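Local coordinates for putative uncharacterized protein (Chaetomium thermophilum, PDB 5NNP) that is probably a HYPK-type partner of an N-terminal acetyltransferase, which its C-terminal UBA domain, the part modelled here, contacts in the complex, at residues 19-22 against 23-26. Numbering follows the deposited sequence.
Sequences ELSK and AKAT
Ser21 and Lys24 give a compact example of how a helix start is capped by a side chain. Ser21 occupies the N-cap of helix 22-30, and its OG accepts from Lys24 N at 3.0 Å, a nearly straight bond with an N-H...O angle of 163°. With chi1 at 66°, OG lies between the serine's own backbone N and carbonyl carbon, facing forward to the amide three residues on; the aliphatic start of Lys24 lies alongside it, CG 3.3 Å from Ser21 OG.

Backbone bonding then takes over, Ala25 N donating to Ser21 O at 2.8 Å. One residue on, Lys22 O is gripped twice: Thr26 N donates at 3.1 Å and Thr26 OG1 at 3.0 Å, approaching from opposite faces of the carbonyl plane. The hydroxyl reaches back because OG1 stands beside its own backbone N, anti to the carbonyl carbon (chi1 -71°). A valine in place of Thr26 removes the hydroxyl and would probably leave Lys22 O with the backbone amide as its one donor in this turn, the side chain no longer held to that carbonyl by a hydrogen bond.

Apolar contact is slight: Leu20, just before the cap, meets the first turn across it, CB 4.1 Å from Ala25 CB. The buried Ala25 also packs on Leu14 and Val15, joining the start of helix 22-30 to helix 8-18 of the UBA domain, while Glu19 forms salt bridges with Lys686 and Lys688 of the N-terminal acetyltransferase-like protein chain. Chemically, hydroxyls at both ends of this first turn supplement its backbone bonding, one accepting from an amide that precedes the regular helical pattern, the other donating to a carbonyl already in use.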
ATOM      1  N   GLU C  19      -0.246   6.866  30.324  1.00 51.20           N
ATOM      2  CA  GLU C  19       0.972   6.349  29.718  1.00 51.90           C
ATOM      3  C   GLU C  19       1.464   7.313  28.651  1.00 56.22           C
ATOM      4  O   GLU C  19       1.842   6.913  27.559  1.00 58.24           O
ATOM      5  CB  GLU C  19       0.746   4.936  29.147  1.00 47.42           C
ATOM      6  CG  GLU C  19       0.304   3.920  30.219  1.00 57.14           C
ATOM      7  CD  GLU C  19       0.594   2.465  29.875  1.00 62.99           C
ATOM      8  OE1 GLU C  19       0.426   2.075  28.696  1.00 67.38           O
ATOM      9  OE2 GLU C  19       0.982   1.712  30.798  1.00 64.41           O
ATOM     10  N   LEU C  20       1.454   8.596  28.995  1.00 57.71           N
ATOM     11  CA  LEU C  20       1.919   9.646  28.105  1.00 52.11           C
ATOM     12  C   LEU C  20       3.302  10.155  28.494  1.00 55.19           C
ATOM     13  O   LEU C  20       3.707  10.059  29.645  1.00 54.36           O
ATOM     14  CB  LEU C  20       0.931  10.807  28.109  1.00 46.53           C
ATOM     15  CG  LEU C  20      -0.482  10.453  27.667  1.00 48.05           C
ATOM     16  CD1 LEU C  20      -1.304  11.709  27.529  1.00 47.91           C
ATOM     17  CD2 LEU C  20      -0.446   9.707  26.362  1.00 36.40           C
ATOM     18  N   SER C  21       4.021  10.702  27.525  1.00 59.65           N
ATOM     19  CA  SER C  21       5.269  11.394  27.806  1.00 58.89           C
ATOM     20  C   SER C  21       4.963  12.618  28.640  1.00 63.42           C
ATOM     21  O   SER C  21       3.865  13.163  28.555  1.00 63.14           O
ATOM     22  CB  SER C  21       5.971  11.807  26.512  1.00 60.54           C
ATOM     23  OG  SER C  21       5.206  12.780  25.814  1.00 62.72           O
ATOM     24  N   LYS C  22       5.927  13.051  29.443  1.00 64.64           N
ATOM     25  CA  LYS C  22       5.749  14.251  30.257  1.00 61.56           C
ATOM     26  C   LYS C  22       5.369  15.433  29.351  1.00 59.01           C
ATOM     27  O   LYS C  22       4.561  16.280  29.736  1.00 57.70           O
ATOM     28  CB  LYS C  22       7.018  14.558  31.071  1.00 57.20           C
ATOM     29  CG  LYS C  22       6.766  15.373  32.331  1.00 61.64           C
ATOM     30  CD  LYS C  22       8.050  15.723  33.076  1.00 68.81           C
ATOM     31  CE  LYS C  22       7.805  16.773  34.174  1.00 73.30           C
ATOM     32  NZ  LYS C  22       9.059  17.198  34.891  1.00 82.41           N
ATOM     33  N   ALA C  23       5.919  15.463  28.136  1.00 54.79           N
ATOM     34  CA  ALA C  23       5.599  16.523  27.182  1.00 52.32           C
ATOM     35  C   ALA C  23       4.127  16.490  26.758  1.00 53.47           C
ATOM     36  O   ALA C  23       3.441  17.506  26.815  1.00 57.14           O
ATOM     37  CB  ALA C  23       6.484  16.419  25.970  1.00 52.57           C
ATOM     38  N   LYS C  24       3.650  15.324  26.334  1.00 48.36           N
ATOM     39  CA  LYS C  24       2.271  15.188  25.870  1.00 55.34           C
ATOM     40  C   LYS C  24       1.251  15.315  27.001  1.00 56.39           C
ATOM     41  O   LYS C  24       0.136  15.782  26.794  1.00 58.55           O
ATOM     42  CB  LYS C  24       2.075  13.850  25.154  1.00 54.95           C
ATOM     43  CG  LYS C  24       2.801  13.736  23.825  1.00 64.44           C
ATOM     44  CD  LYS C  24       2.321  14.802  22.852  1.00 75.09           C
ATOM     45  CE  LYS C  24       2.973  14.651  21.491  1.00 82.36           C
ATOM     46  NZ  LYS C  24       2.634  15.791  20.596  1.00 88.59           N
ATOM     47  N   ALA C  25       1.627  14.890  28.197  1.00 55.23           N
ATOM     48  CA  ALA C  25       0.713  14.964  29.319  1.00 53.86           C
ATOM     49  C   ALA C  25       0.506  16.422  29.682  1.00 59.18           C
ATOM     50  O   ALA C  25      -0.615  16.866  29.952  1.00 59.23           O
ATOM     51  CB  ALA C  25       1.248  14.181  30.491  1.00 54.58           C
ATOM     52  N   THR C  26       1.604  17.169  29.662  1.00 54.69           N
ATOM     53  CA  THR C  26       1.567  18.593  29.957  1.00 55.77           C
ATOM     54  C   THR C  26       0.777  19.363  28.905  1.00 59.71           C
ATOM     55  O   THR C  26      -0.084  20.191  29.223  1.00 65.35           O
ATOM     56  CB  THR C  26       2.986  19.165  30.050  1.00 55.22           C
ATOM     57  OG1 THR C  26       3.611  18.672  31.245  1.00 59.77           O
ATOM     58  CG2 THR C  26       2.949  20.694  30.071  1.00 47.89           C
TER